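Chinitase A (Streptomyces coelicolor, PDB 3EBV) is a putative chitinase of glycosyl hydrolase family 18, probably cleaving chitin within its chains, seen here as its glycosyl hydrolase family 18 domain. Local coordinates at residues 202-207 with 254-259; 243-246 with 250-253. All coordinates share one frame; numbering follows the deposited sequence. Where two conformers were deposited one is given.

Contact 1 (202-207 with 254-259); sequences LTALAC and GSFKPS
Phe256 lays its ring against the surface of the helical segment 202-207, and Ala204, Thr203 and Cys207 receive it in different ways. Ala204 CB sits over one face of the ring in a CH-pi contact, 3.9 Å from the centroid of Phe256 and 18° off the ring normal, displaced toward the rim near CG and CD2. Thr203 comes in at the edge instead: its OG1 lies near the ring plane, 3.4 Å from Phe256 CD2. At the far end of the ring the sulfur of Cys207 approaches obliquely in a sulfur-aromatic contact, with SG 3.8 Å from Phe256 CZ. Phe256 reaches this bed with CG anti to the backbone N (chi1 179°), which extends the ring from the loop toward the helix.

All of these packed groups are buried, whereas Ser255, Lys257 and Ser259 of the loop are exposed. Lys257 turns away from the helix and bends along its own loop to the following residue, where its NZ donates to Pro258 O at 2.8 Å. Beside the ring, between Thr203 and the loop backbone, a water accepts hydrogen bonds from Thr203 OG1 (2.7 Å) and Gly254 N and donates one to Phe256 O, joining the helix to the loop backbone. Asp200, one helical turn before Ala204, accepts bonds at its carboxylate from Phe256 N and Ser255 OG. Cys207 is tied by a disulfide to Cys189, which also touches the Phe256 ring, so three parts of the chain meet there. This is the outer layer of a (beta/alpha)8 barrel, where a loop following one barrel helix packs on the preceding helix through a single aromatic side chain.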
loop_
_atom_site.group_PDB
_atom_site.type_symbol
_atom_site.label_atom_id
_atom_site.label_comp_id
_atom_site.label_asym_id
_atom_site.label_seq_id
_atom_site.Cartn_x
_atom_site.Cartn_y
_atom_site.Cartn_z
ATOM N N LEU A 202 10.388 9.600 -7.787
ATOM C CA LEU A 202 9.566 8.424 -8.081
ATOM C C LEU A 202 10.313 7.426 -8.954
ATOM O O LEU A 202 10.381 6.232 -8.667
ATOM C CB LEU A 202 8.239 8.829 -8.738
ATOM C CG LEU A 202 7.433 9.887 -7.953
ATOM C CD1 LEU A 202 6.123 10.192 -8.640
ATOM C CD2 LEU A 202 7.177 9.416 -6.499
ATOM N N THR A 203 10.855 7.920 -10.076
ATOM C CA THR A 203 11.446 6.970 -11.027
ATOM C C THR A 203 12.764 6.372 -10.562
ATOM O O THR A 203 12.992 5.156 -10.747
ATOM C CB THR A 203 11.636 7.647 -12.429
ATOM O OG1 THR A 203 12.473 8.812 -12.268
ATOM C CG2 THR A 203 10.298 8.083 -12.998
ATOM N N ALA A 204 13.639 7.201 -9.989
ATOM C CA ALA A 204 14.935 6.726 -9.537
ATOM C C ALA A 204 14.877 5.774 -8.343
ATOM O O ALA A 204 15.738 4.887 -8.208
ATOM C CB ALA A 204 15.882 7.904 -9.276
ATOM N N LEU A 205 13.901 5.989 -7.447
ATOM C CA LEU A 205 13.754 5.069 -6.315
ATOM C C LEU A 205 12.972 3.820 -6.734
ATOM O O LEU A 205 13.313 2.726 -6.253
ATOM C CB LEU A 205 13.049 5.770 -5.137
ATOM C CG LEU A 205 13.994 6.565 -4.225
ATOM C CD1 LEU A 205 14.731 7.700 -4.917
ATOM C CD2 LEU A 205 13.173 7.139 -3.055
ATOM N N ALA A 206 11.949 3.946 -7.592
ATOM C CA ALA A 206 11.273 2.739 -8.118
ATOM C C ALA A 206 12.270 1.844 -8.846
ATOM O O ALA A 206 12.205 0.613 -8.746
ATOM C CB ALA A 206 10.124 3.112 -9.017
ATOM N N CYS A 207 13.217 2.454 -9.538
ATOM C CA CYS A 207 14.270 1.700 -10.246
ATOM C C CYS A 207 15.030 0.742 -9.310
ATOM O O CYS A 207 15.445 -0.348 -9.726
ATOM C CB CYS A 207 15.230 2.760 -10.837
ATOM S SG CYS A 207 16.702 2.110 -11.637
ATOM N N GLY A 254 12.026 12.784 -16.142
ATOM C CA GLY A 254 12.762 13.978 -15.685
ATOM C C GLY A 254 14.237 13.795 -16.046
ATOM O O GLY A 254 14.547 13.202 -17.115
ATOM N N SER A 255 15.170 14.292 -15.228
ATOM C CA SER A 255 16.597 14.062 -15.531
ATOM C C SER A 255 16.978 12.574 -15.468
ATOM O O SER A 255 17.938 12.096 -16.114
ATOM C CB SER A 255 17.536 14.855 -14.610
ATOM O OG SER A 255 17.672 14.287 -13.301
ATOM N N PHE A 256 16.279 11.819 -14.606
ATOM C CA PHE A 256 16.603 10.405 -14.445
ATOM C C PHE A 256 15.912 9.551 -15.512
ATOM O O PHE A 256 14.693 9.589 -15.657
ATOM C CB PHE A 256 16.191 9.866 -13.061
ATOM C CG PHE A 256 16.525 8.417 -12.948
ATOM C CD1 PHE A 256 17.869 7.988 -12.890
ATOM C CD2 PHE A 256 15.506 7.473 -13.053
ATOM C CE1 PHE A 256 18.187 6.604 -12.907
ATOM C CE2 PHE A 256 15.832 6.094 -13.037
ATOM C CZ PHE A 256 17.157 5.674 -12.979
ATOM N N LYS A 257 16.756 8.825 -16.243
ATOM C CA LYS A 257 16.257 7.918 -17.288
ATOM C C LYS A 257 16.543 6.470 -16.921
ATOM O O LYS A 257 17.692 6.042 -16.853
ATOM C CB LYS A 257 16.940 8.263 -18.629
ATOM C CG LYS A 257 16.528 7.278 -19.775
ATOM C CD LYS A 257 15.064 7.466 -20.131
ATOM C CE LYS A 257 14.565 6.475 -21.220
ATOM N NZ LYS A 257 14.469 5.071 -20.663
ATOM N N PRO A 258 15.462 5.697 -16.624
ATOM C CA PRO A 258 15.720 4.286 -16.381
ATOM C C PRO A 258 16.397 3.617 -17.577
ATOM O O PRO A 258 16.171 4.008 -18.728
ATOM C CB PRO A 258 14.310 3.702 -16.169
ATOM C CG PRO A 258 13.416 4.879 -15.791
ATOM C CD PRO A 258 14.032 6.073 -16.530
ATOM N N SER A 259 17.191 2.582 -17.329
ATOM C CA SER A 259 17.833 1.903 -18.444
ATOM C C SER A 259 16.868 1.126 -19.299
ATOM O O SER A 259 17.113 0.922 -20.485
ATOM C CB SER A 259 18.930 0.972 -17.962
ATOM O OG SER A 259 19.937 1.711 -17.290
HETATM O O HOH W 1 12.655 10.730 -14.228
#

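Contact 2 (243-246 with 250-253); sequences ALDC and ATNC
Cys246 and Cys253 are joined covalently, SG to SG at 2.1 Å, closing a small loop around the end of helix 237-249. The bond is right-handed, with a chi3 of 98°. With SG anti to the backbone N (chi1 175°), Cys246 presents its sulfur to the returning chain. Beside it, Asn252 ND2 donates to Asp245 OD2 at 2.9 Å. OD2 accepts this hydrogen bond on its anti lone pair and lies in the plane of the amide, although the two flat groups are turned 33° apart. Their side chains run alongside each other in the same direction, while Thr251 crosses with its OG1 3.4 Å from Asp245 CB.

The backbone sets these groups in place. Ala250, the first residue to leave helical geometry, has a positive phi that swings the chain back, and its N donates to Cys246 O at 3.2 Å from above the carbonyl plane. The next amide, Thr251 N, makes a weak bond to Asp245 O at 3.4 Å.

Further out, His290 bonds through NE2 to Asp245 OD1, so that the two carboxylate oxygens are held by different partners and the rotation of the group is fixed. An alanine in place of Asp245 would probably leave the Asn252 amide and His290 each without its carboxylate oxygen, and the amide free to turn. Thr203 packs on Cys246 from the neighbouring helix. The arrangement is a helix C-terminus ended by a positive-phi residue and locked by a short-range disulfide, on the outer helical layer of the TIM barrel.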
loop_
_atom_site.group_PDB
_atom_site.type_symbol
_atom_site.label_atom_id
_atom_site.label_comp_id
_atom_site.label_asym_id
_atom_site.label_seq_id
_atom_site.Cartn_x
_atom_site.Cartn_y
_atom_site.Cartn_z
ATOM N N ALA A 243 5.724 9.953 -14.143
ATOM C CA ALA A 243 6.602 8.901 -13.653
ATOM C C ALA A 243 6.166 7.523 -14.193
ATOM O O ALA A 243 6.992 6.670 -14.519
ATOM C CB ALA A 243 6.593 8.901 -12.091
ATOM N N LEU A 244 4.852 7.292 -14.194
ATOM C CA LEU A 244 4.323 6.037 -14.756
ATOM C C LEU A 244 4.735 5.895 -16.229
ATOM O O LEU A 244 5.163 4.815 -16.617
ATOM C CB LEU A 244 2.792 6.000 -14.620
ATOM C CG LEU A 244 2.286 5.875 -13.166
ATOM C CD1 LEU A 244 0.764 6.150 -13.244
ATOM C CD2 LEU A 244 2.581 4.496 -12.597
ATOM N N ASP A 245 4.582 6.986 -16.984
ATOM C CA ASP A 245 4.995 6.996 -18.416
ATOM C C ASP A 245 6.482 6.705 -18.517
ATOM O O ASP A 245 6.928 5.973 -19.414
ATOM C CB ASP A 245 4.698 8.344 -19.041
ATOM C CG ASP A 245 3.209 8.579 -19.247
ATOM O OD1 ASP A 245 2.418 7.616 -19.067
ATOM O OD2 ASP A 245 2.905 9.732 -19.601
ATOM N N CYS A 246 7.271 7.347 -17.669
ATOM C CA CYS A 246 8.719 7.202 -17.795
ATOM C C CYS A 246 9.139 5.750 -17.600
ATOM O O CYS A 246 9.917 5.153 -18.403
ATOM C CB CYS A 246 9.383 8.155 -16.798
ATOM S SG CYS A 246 11.204 8.022 -16.713
ATOM N N ALA A 250 9.072 4.947 -21.441
ATOM C CA ALA A 250 10.190 5.842 -21.748
ATOM C C ALA A 250 9.736 7.184 -22.299
ATOM O O ALA A 250 10.360 7.776 -23.195
ATOM C CB ALA A 250 11.232 5.168 -22.693
ATOM N N THR A 251 8.641 7.700 -21.789
ATOM C CA THR A 251 8.251 9.058 -22.110
ATOM C C THR A 251 8.039 9.866 -20.833
ATOM O O THR A 251 7.792 9.265 -19.774
ATOM C CB THR A 251 6.973 9.115 -22.953
ATOM O OG1 THR A 251 5.853 8.608 -22.195
ATOM C CG2 THR A 251 7.132 8.264 -24.216
ATOM N N ASN A 252 8.170 11.191 -20.925
ATOM C CA ASN A 252 7.905 12.090 -19.788
ATOM C C ASN A 252 8.848 11.896 -18.600
ATOM O O ASN A 252 8.547 12.328 -17.486
ATOM C CB ASN A 252 6.423 12.041 -19.384
ATOM C CG ASN A 252 5.520 12.591 -20.471
ATOM O OD1 ASN A 252 5.852 13.607 -21.108
ATOM N ND2 ASN A 252 4.429 11.922 -20.720
ATOM N N CYS A 253 10.045 11.366 -18.866
ATOM C CA CYS A 253 11.049 11.311 -17.796
ATOM C C CYS A 253 11.559 12.695 -17.392
ATOM O O CYS A 253 11.534 13.667 -18.180
ATOM C CB CYS A 253 12.260 10.453 -18.203
ATOM S SG CYS A 253 11.824 8.728 -18.580
#

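Overall arrangement
The two contacts have centres about 9 Å apart and lie on the same side of the chain's centre, about 20 and 22 Å from it. Contact 2 is nested inside the loop that contact 1 closes: helix 199-210 comes first, then strand 219-224, helix 237-249 and the loop that holds 250-253 and 254-259 in succession. They touch directly, with Pro258 CD 3.4 Å from Cys246 SG and Leu202 CD1 packed on Ala243 CB. The disulfide-closed turn thus leads straight into the segment that packs on helix 199-210, fastening two adjacent outer helices of the barrel and the connection to strand 267-271 to one another.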